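Local coordinates for alcohol dehydrogenase (Escherichia coli, PDB 5VM2), which is an oxidoreductase of unknown specificity from the zinc-containing alcohol dehydrogenase family, probably oxidising alcohol groups with NAD or NADP as acceptor, at residues Glu20-Pro24 and His127-His131; Met314-Asp320 and Ile338-Lys344. All coordinates share one frame; numbering follows the deposited sequence.

Contact 1: Glu20-Pro24 and His127-His131; sequences EIPVP and HYLCH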
ATOM      1  N   GLU A  20      -4.841  -9.336 -25.779  1.00 68.26           N
ATOM      2  CA  GLU A  20      -4.711  -8.313 -26.800  1.00 72.31           C
ATOM      3  C   GLU A  20      -4.175  -7.029 -26.184  1.00 69.25           C
ATOM      4  O   GLU A  20      -4.362  -6.761 -24.993  1.00 67.07           O
ATOM      5  CB  GLU A  20      -6.055  -8.054 -27.480  1.00 78.84           C
ATOM      6  CG  GLU A  20      -6.530  -9.213 -28.343  1.00 86.43           C
ATOM      7  CD  GLU A  20      -6.971  -8.767 -29.719  1.00 94.19           C
ATOM      8  OE1 GLU A  20      -6.756  -7.583 -30.054  1.00 95.01           O
ATOM      9  OE2 GLU A  20      -7.527  -9.601 -30.466  1.00 99.81           O
ATOM     10  N   ILE A  21      -3.487  -6.242 -27.002  1.00 69.66           N
ATOM     11  CA  ILE A  21      -2.973  -4.955 -26.546  1.00 66.90           C
ATOM     12  C   ILE A  21      -4.147  -3.988 -26.474  1.00 65.36           C
ATOM     13  O   ILE A  21      -4.817  -3.750 -27.491  1.00 67.13           O
ATOM     14  CB  ILE A  21      -1.859  -4.429 -27.463  1.00 68.64           C
ATOM     15  CG1 ILE A  21      -0.684  -5.409 -27.479  1.00 69.55           C
ATOM     16  CG2 ILE A  21      -1.400  -3.054 -27.001  1.00 66.56           C
ATOM     17  CD1 ILE A  21       0.593  -4.835 -28.059  1.00 70.44           C
ATOM     18  N   PRO A  22      -4.440  -3.418 -25.308  1.00 62.00           N
ATOM     19  CA  PRO A  22      -5.595  -2.526 -25.200  1.00 60.79           C
ATOM     20  C   PRO A  22      -5.389  -1.260 -26.012  1.00 59.90           C
ATOM     21  O   PRO A  22      -4.263  -0.830 -26.271  1.00 58.86           O
ATOM     22  CB  PRO A  22      -5.676  -2.217 -23.699  1.00 58.59           C
ATOM     23  CG  PRO A  22      -4.737  -3.182 -23.029  1.00 58.26           C
ATOM     24  CD  PRO A  22      -3.696  -3.517 -24.044  1.00 59.12           C
ATOM     25  N   VAL A  23      -6.500  -0.669 -26.428  1.00 60.76           N
ATOM     26  CA  VAL A  23      -6.499   0.594 -27.159  1.00 60.57           C
ATOM     27  C   VAL A  23      -6.887   1.695 -26.182  1.00 58.89           C
ATOM     28  O   VAL A  23      -7.967   1.612 -25.575  1.00 58.00           O
ATOM     29  CB  VAL A  23      -7.458   0.555 -28.356  1.00 62.78           C
ATOM     30  CG1 VAL A  23      -7.668   1.953 -28.909  1.00 63.26           C
ATOM     31  CG2 VAL A  23      -6.917  -0.373 -29.427  1.00 65.01           C
ATOM     32  N   PRO A  24      -6.063   2.724 -25.995  1.00 57.79           N
ATOM     33  CA  PRO A  24      -6.404   3.768 -25.022  1.00 55.75           C
ATOM     34  C   PRO A  24      -7.612   4.564 -25.489  1.00 57.00           C
ATOM     35  O   PRO A  24      -7.700   4.961 -26.653  1.00 56.66           O
ATOM     36  CB  PRO A  24      -5.142   4.641 -24.966  1.00 54.75           C
ATOM     37  CG  PRO A  24      -4.162   4.045 -25.947  1.00 54.76           C
ATOM     38  CD  PRO A  24      -4.897   3.087 -26.816  1.00 56.97           C
ATOM     39  N   HIS A 127       1.793  -7.014 -19.801  1.00 50.60           N
ATOM     40  CA  HIS A 127       2.802  -6.210 -20.480  1.00 51.92           C
ATOM     41  C   HIS A 127       2.283  -4.820 -20.823  1.00 51.50           C
ATOM     42  O   HIS A 127       3.057  -3.856 -20.804  1.00 52.72           O
ATOM     43  CB  HIS A 127       3.290  -6.915 -21.749  1.00 55.85           C
ATOM     44  CG  HIS A 127       4.188  -8.082 -21.485  1.00 59.53           C
ATOM     45  ND1 HIS A 127       5.472  -7.940 -21.004  1.00 60.17           N
ATOM     46  CD2 HIS A 127       3.990  -9.414 -21.638  1.00 61.69           C
ATOM     47  CE1 HIS A 127       6.024  -9.133 -20.867  1.00 61.82           C
ATOM     48  NE2 HIS A 127       5.146 -10.044 -21.245  1.00 62.73           N
ATOM     49  N   TYR A 128       0.990  -4.694 -21.115  1.00 49.51           N
ATOM     50  CA  TYR A 128       0.403  -3.443 -21.571  1.00 48.01           C
ATOM     51  C   TYR A 128      -0.936  -3.229 -20.885  1.00 49.35           C
ATOM     52  O   TYR A 128      -1.753  -4.152 -20.806  1.00 50.64           O
ATOM     53  CB  TYR A 128       0.201  -3.442 -23.094  1.00 48.50           C
ATOM     54  CG  TYR A 128       1.484  -3.491 -23.891  1.00 52.10           C
ATOM     55  CD1 TYR A 128       2.160  -2.324 -24.222  1.00 54.24           C
ATOM     56  CD2 TYR A 128       2.025  -4.701 -24.304  1.00 54.56           C
ATOM     57  CE1 TYR A 128       3.340  -2.362 -24.949  1.00 57.07           C
ATOM     58  CE2 TYR A 128       3.207  -4.749 -25.030  1.00 57.14           C
ATOM     59  CZ  TYR A 128       3.858  -3.575 -25.349  1.00 57.72           C
ATOM     60  OH  TYR A 128       5.032  -3.611 -26.070  1.00 59.71           O
ATOM     61  N   LEU A 129      -1.162  -2.009 -20.405  1.00 48.95           N
ATOM     62  CA  LEU A 129      -2.452  -1.651 -19.831  1.00 48.06           C
ATOM     63  C   LEU A 129      -2.741  -0.182 -20.108  1.00 46.13           C
ATOM     64  O   LEU A 129      -1.839   0.608 -20.402  1.00 45.14           O
ATOM     65  CB  LEU A 129      -2.507  -1.945 -18.322  1.00 47.31           C
ATOM     66  CG  LEU A 129      -1.593  -1.224 -17.326  1.00 45.31           C
ATOM     67  CD1 LEU A 129      -2.132   0.149 -16.926  1.00 45.64           C
ATOM     68  CD2 LEU A 129      -1.404  -2.081 -16.083  1.00 42.76           C
ATOM     69  N   CYS A 130      -4.017   0.176 -19.997  1.00 45.35           N
ATOM     70  CA  CYS A 130      -4.476   1.542 -20.189  1.00 46.31           C
ATOM     71  C   CYS A 130      -4.969   2.110 -18.867  1.00 44.11           C
ATOM     72  O   CYS A 130      -5.556   1.392 -18.052  1.00 44.25           O
ATOM     73  CB  CYS A 130      -5.590   1.607 -21.234  1.00 49.40           C
ATOM     74  SG  CYS A 130      -5.050   1.126 -22.886  1.00 53.35           S
ATOM     75  N   HIS A 131      -4.729   3.404 -18.659  1.00 42.25           N
ATOM     76  CA  HIS A 131      -5.134   4.058 -17.428  1.00 40.20           C
ATOM     77  C   HIS A 131      -5.530   5.490 -17.744  1.00 39.46           C
ATOM     78  O   HIS A 131      -4.932   6.105 -18.638  1.00 39.10           O
ATOM     79  CB  HIS A 131      -4.018   4.044 -16.376  1.00 39.34           C
ATOM     80  CG  HIS A 131      -4.519   4.138 -14.968  1.00 36.92           C
ATOM     81  ND1 HIS A 131      -5.405   3.226 -14.433  1.00 35.39           N
ATOM     82  CD2 HIS A 131      -4.271   5.041 -13.990  1.00 35.77           C
ATOM     83  CE1 HIS A 131      -5.677   3.562 -13.184  1.00 34.81           C
ATOM     84  NE2 HIS A 131      -5.000   4.658 -12.890  1.00 33.94           N
TER
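I21, P22 and P24 lie along Y128 and C130 where a loop of the GroES-like domain of this alcohol dehydrogenase packs against strand 128-132. The loop joins strand 13-19 to strand 28-37 and runs in roughly the same direction as the strand beneath it, 23° apart. The backbones stay well separated, with the CA atoms of P22 and L129 6.3 Å from each other, so van der Waals packing of side chains fills the gap.

The shape is a row of small bumps. At one end I21 reaches over the Y128 ring: its CG1 is anti to the carbonyl carbon (chi1 -61°) and the outer bond is extended, which carries CD1 out over one face. That methyl sits 4.2 Å from the ring centroid, 21° off the normal, a CH-pi contact shifted toward the CD2-CE2 rim; I21 CD1 is 4.0 Å from Y128 CE2. In the middle, the P22 ring drops into the dip between the side chains of Y128 and C130. Its CD touches Y128 CB at 4.0 Å, its CG lies over the strand backbone, and its CB faces the cysteine sulfur.

L129 turns the other way, onto I31 and V33 of strand 28-37, with which strand 128-132 pairs. The carbonyl of Y128 accepts a hydrogen bond from the N3 side-chain amide, so the start of the chain is tied in here too.

C130 supplies the bump from the strand side. Its sulfur pushes up between the two prolines, lying against P22 CB (C130 SG to P22 CB 3.5 Å) and against the V23-P24 peptide, with C130 SG 3.6 Å from P24 N.

Contact 2: Met314-Asp320 and Ile338-Lys344; sequences MVTHIYD and IIKGVIK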
ATOM      1  N   MET A 314      13.544  -1.039   0.746  1.00 35.76           N
ATOM      2  CA  MET A 314      12.580  -1.990   1.278  1.00 35.12           C
ATOM      3  C   MET A 314      12.441  -3.233   0.410  1.00 37.23           C
ATOM      4  O   MET A 314      12.025  -4.281   0.917  1.00 38.83           O
ATOM      5  CB  MET A 314      11.224  -1.306   1.456  1.00 35.18           C
ATOM      6  CG  MET A 314      11.302  -0.095   2.371  1.00 35.45           C
ATOM      7  SD  MET A 314       9.728   0.755   2.561  1.00 35.26           S
ATOM      8  CE  MET A 314       8.678  -0.620   3.045  1.00 34.83           C
ATOM      9  N   VAL A 315      12.812  -3.152  -0.867  1.00 36.85           N
ATOM     10  CA  VAL A 315      12.663  -4.281  -1.782  1.00 39.64           C
ATOM     11  C   VAL A 315      13.669  -5.358  -1.392  1.00 44.51           C
ATOM     12  O   VAL A 315      14.881  -5.171  -1.523  1.00 46.28           O
ATOM     13  CB  VAL A 315      12.847  -3.853  -3.240  1.00 38.60           C
ATOM     14  CG1 VAL A 315      12.671  -5.048  -4.167  1.00 38.39           C
ATOM     15  CG2 VAL A 315      11.850  -2.768  -3.591  1.00 37.31           C
ATOM     16  N   THR A 316      13.164  -6.495  -0.919  1.00 46.30           N
ATOM     17  CA  THR A 316      14.017  -7.611  -0.539  1.00 48.41           C
ATOM     18  C   THR A 316      14.054  -8.721  -1.582  1.00 48.48           C
ATOM     19  O   THR A 316      14.957  -9.563  -1.536  1.00 47.30           O
ATOM     20  CB  THR A 316      13.554  -8.191   0.803  1.00 50.74           C
ATOM     21  OG1 THR A 316      12.150  -8.470   0.743  1.00 49.21           O
ATOM     22  CG2 THR A 316      13.809  -7.191   1.924  1.00 50.44           C
ATOM     23  N   HIS A 317      13.106  -8.739  -2.520  1.00 49.50           N
ATOM     24  CA  HIS A 317      13.037  -9.792  -3.527  1.00 52.90           C
ATOM     25  C   HIS A 317      12.468  -9.225  -4.819  1.00 48.32           C
ATOM     26  O   HIS A 317      11.462  -8.512  -4.798  1.00 45.03           O
ATOM     27  CB  HIS A 317      12.171 -10.964  -3.049  1.00 59.31           C
ATOM     28  CG  HIS A 317      12.659 -11.607  -1.790  1.00 65.04           C
ATOM     29  ND1 HIS A 317      12.306 -11.154  -0.538  1.00 65.20           N
ATOM     30  CD2 HIS A 317      13.472 -12.671  -1.590  1.00 68.62           C
ATOM     31  CE1 HIS A 317      12.882 -11.910   0.380  1.00 67.28           C
ATOM     32  NE2 HIS A 317      13.594 -12.838  -0.232  1.00 69.60           N
ATOM     33  N   ILE A 318      13.112  -9.550  -5.937  1.00 47.48           N
ATOM     34  CA  ILE A 318      12.634  -9.190  -7.265  1.00 47.43           C
ATOM     35  C   ILE A 318      12.469 -10.476  -8.060  1.00 49.14           C
ATOM     36  O   ILE A 318      13.424 -11.247  -8.205  1.00 50.41           O
ATOM     37  CB  ILE A 318      13.593  -8.225  -7.980  1.00 48.40           C
ATOM     38  CG1 ILE A 318      13.701  -6.911  -7.206  1.00 47.10           C
ATOM     39  CG2 ILE A 318      13.129  -7.971  -9.408  1.00 48.16           C
ATOM     40  CD1 ILE A 318      14.774  -5.983  -7.730  1.00 48.26           C
ATOM     41  N   TYR A 319      11.264 -10.707  -8.573  1.00 47.11           N
ATOM     42  CA  TYR A 319      10.909 -11.885  -9.349  1.00 48.41           C
ATOM     43  C   TYR A 319      10.740 -11.516 -10.816  1.00 47.42           C
ATOM     44  O   TYR A 319      10.253 -10.428 -11.141  1.00 45.18           O
ATOM     45  CB  TYR A 319       9.616 -12.523  -8.830  1.00 48.75           C
ATOM     46  CG  TYR A 319       9.643 -12.901  -7.370  1.00 51.41           C
ATOM     47  CD1 TYR A 319       9.235 -12.005  -6.391  1.00 50.87           C
ATOM     48  CD2 TYR A 319      10.093 -14.153  -6.965  1.00 54.89           C
ATOM     49  CE1 TYR A 319       9.264 -12.345  -5.053  1.00 52.86           C
ATOM     50  CE2 TYR A 319      10.127 -14.502  -5.628  1.00 56.78           C
ATOM     51  CZ  TYR A 319       9.712 -13.594  -4.678  1.00 55.71           C
ATOM     52  OH  TYR A 319       9.744 -13.937  -3.346  1.00 58.18           O
ATOM     53  N   ASP A 320      11.178 -12.384 -11.720  1.00 49.26           N
ATOM     54  CA  ASP A 320      10.842 -12.216 -13.125  1.00 50.85           C
ATOM     55  C   ASP A 320       9.364 -12.524 -13.346  1.00 50.73           C
ATOM     56  O   ASP A 320       8.755 -13.320 -12.625  1.00 51.43           O
ATOM     57  CB  ASP A 320      11.710 -13.121 -14.002  1.00 56.58           C
ATOM     58  CG  ASP A 320      13.088 -12.535 -14.262  1.00 60.32           C
ATOM     59  OD1 ASP A 320      13.219 -11.292 -14.243  1.00 60.18           O
ATOM     60  OD2 ASP A 320      14.041 -13.313 -14.487  1.00 63.62           O
ATOM     61  N   ILE A 338      10.357 -11.566   3.807  1.00 67.27           N
ATOM     62  CA  ILE A 338      10.045 -10.605   2.757  1.00 61.45           C
ATOM     63  C   ILE A 338       9.539  -9.321   3.401  1.00 57.59           C
ATOM     64  O   ILE A 338       8.526  -9.327   4.110  1.00 58.19           O
ATOM     65  CB  ILE A 338       9.012 -11.158   1.763  1.00 61.18           C
ATOM     66  CG1 ILE A 338       9.540 -12.434   1.102  1.00 63.34           C
ATOM     67  CG2 ILE A 338       8.682 -10.110   0.713  1.00 57.70           C
ATOM     68  CD1 ILE A 338       8.559 -13.077   0.146  1.00 62.16           C
ATOM     69  N   ILE A 339      10.253  -8.224   3.160  1.00 53.91           N
ATOM     70  CA  ILE A 339       9.713  -6.906   3.464  1.00 50.23           C
ATOM     71  C   ILE A 339       8.820  -6.431   2.328  1.00 46.32           C
ATOM     72  O   ILE A 339       7.647  -6.095   2.532  1.00 45.40           O
ATOM     73  CB  ILE A 339      10.856  -5.913   3.741  1.00 48.01           C
ATOM     74  CG1 ILE A 339      11.748  -6.427   4.870  1.00 51.99           C
ATOM     75  CG2 ILE A 339      10.300  -4.541   4.078  1.00 44.92           C
ATOM     76  CD1 ILE A 339      11.055  -6.479   6.207  1.00 55.04           C
ATOM     77  N   LYS A 340       9.353  -6.427   1.109  1.00 43.98           N
ATOM     78  CA  LYS A 340       8.575  -6.082  -0.074  1.00 42.24           C
ATOM     79  C   LYS A 340       9.141  -6.838  -1.264  1.00 42.92           C
ATOM     80  O   LYS A 340      10.335  -6.730  -1.560  1.00 44.76           O
ATOM     81  CB  LYS A 340       8.599  -4.575  -0.338  1.00 41.05           C
ATOM     82  CG  LYS A 340       7.655  -4.129  -1.450  1.00 39.35           C
ATOM     83  CD  LYS A 340       6.215  -4.496  -1.137  1.00 40.31           C
ATOM     84  CE  LYS A 340       5.248  -3.653  -1.948  1.00 39.81           C
ATOM     85  NZ  LYS A 340       3.859  -4.189  -1.895  1.00 43.58           N
ATOM     86  N   GLY A 341       8.293  -7.604  -1.934  1.00 42.60           N
ATOM     87  CA  GLY A 341       8.654  -8.247  -3.179  1.00 42.59           C
ATOM     88  C   GLY A 341       8.021  -7.510  -4.344  1.00 40.59           C
ATOM     89  O   GLY A 341       6.940  -6.938  -4.222  1.00 36.42           O
ATOM     90  N   VAL A 342       8.724  -7.507  -5.477  1.00 42.07           N
ATOM     91  CA  VAL A 342       8.204  -6.936  -6.710  1.00 41.32           C
ATOM     92  C   VAL A 342       8.437  -7.931  -7.834  1.00 40.67           C
ATOM     93  O   VAL A 342       9.274  -8.832  -7.738  1.00 39.63           O
ATOM     94  CB  VAL A 342       8.842  -5.572  -7.061  1.00 43.26           C
ATOM     95  CG1 VAL A 342       8.716  -4.598  -5.893  1.00 42.02           C
ATOM     96  CG2 VAL A 342      10.293  -5.748  -7.463  1.00 45.34           C
ATOM     97  N   ILE A 343       7.672  -7.761  -8.907  1.00 40.59           N
ATOM     98  CA  ILE A 343       7.776  -8.598 -10.092  1.00 41.59           C
ATOM     99  C   ILE A 343       8.228  -7.714 -11.244  1.00 43.65           C
ATOM    100  O   ILE A 343       7.598  -6.689 -11.535  1.00 42.88           O
ATOM    101  CB  ILE A 343       6.449  -9.302 -10.415  1.00 40.91           C
ATOM    102  CG1 ILE A 343       6.087 -10.277  -9.293  1.00 39.05           C
ATOM    103  CG2 ILE A 343       6.552 -10.035 -11.739  1.00 45.83           C
ATOM    104  CD1 ILE A 343       4.650 -10.716  -9.295  1.00 39.55           C
ATOM    105  N   LYS A 344       9.332  -8.097 -11.880  1.00 45.73           N
ATOM    106  CA  LYS A 344       9.900  -7.365 -13.001  1.00 47.98           C
ATOM    107  C   LYS A 344       9.281  -7.880 -14.294  1.00 54.29           C
ATOM    108  O   LYS A 344       9.353  -9.078 -14.590  1.00 54.61           O
ATOM    109  CB  LYS A 344      11.419  -7.520 -13.031  1.00 48.79           C
ATOM    110  CG  LYS A 344      12.107  -6.703 -14.111  1.00 54.14           C
ATOM    111  CD  LYS A 344      13.605  -6.954 -14.116  1.00 59.14           C
ATOM    112  CE  LYS A 344      14.369  -5.720 -14.566  1.00 63.84           C
ATOM    113  NZ  LYS A 344      13.791  -5.113 -15.794  1.00 67.91           N
TER
HETATM  114  O   HOH W   1      11.522 -10.228 -16.202  1.00 58.39           O
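Strands 315-320 and 340-344 run parallel, 26° apart, with H317 beside G341, I318 beside V342 and Y319 beside I343. V342 bonds to H317 and Y319, the residues flanking I318, and Y319 in turn to V342 and K344, while K340 O accepts from T316 N. The bond from K344 N to Y319 O is short at 2.6 Å and nearly straight (168° at the hydrogen), almost in line with the C=O.

Nearer the start, T316 ties down the chain before strand 340-344. Its OG1 is folded back over its own backbone, between N and the carbonyl carbon (chi1 52°), where it accepts from I339 N at 3.1 Å. The same oxygen shares a hydrogen bond with H317 ND1. T316 CG2 meanwhile presses on I339 CG1, and I338 lays CG1 obliquely against the imidazole, I338 CG1 to H317 CE1 3.5 Å.

On one face I318 and V342 stand side by side, I318 CG1 touching V342 CG2 at 3.6 Å, while helix 145-163 packs on I318 and V315. On the other, the Y319 ring leans back over G341, which has no side chain to obstruct it, while Y319 CB rests on I343 CG1 (4.2 Å). V342 O comes near the plane of that ring at its edge; I338 CD1 approaches Y319 OH, which is hydrogen-bonded to E330 of helix 324-333. At the far end a water donates to both D320 OD1 and K344 O.

K340 bends at chi2 and leads away from strand 315-320 to a salt bridge with E66, one of the magnesium ligands; its NZ also bonds to I38 O and the oxidised cysteine at position 39. Together with helix 324-333 packed on Y319 and I343, the pair forms a beta-alpha-beta crossover.

In the fold
Contact 1 is complete by H131, long before contact 2 starts at M314. Their centres lie about 24 Å apart, although their nearest atoms are only about 7 Å from each other. What joins them is one mixed sheet: strand 28-37 pairs antiparallel with both strand 128-132 of contact 1 and strand 340-344 of contact 2. Contact 1 sits toward the surface, 23 Å from the chain centre; contact 2 is deeper, beside the magnesium site and against helices 145-163 and 179-190. The last strand of the chain thus returns to a sheet whose other strands, apart from its partner 315-320, come from the first 140 residues, with strand 28-37 as the shared neighbour.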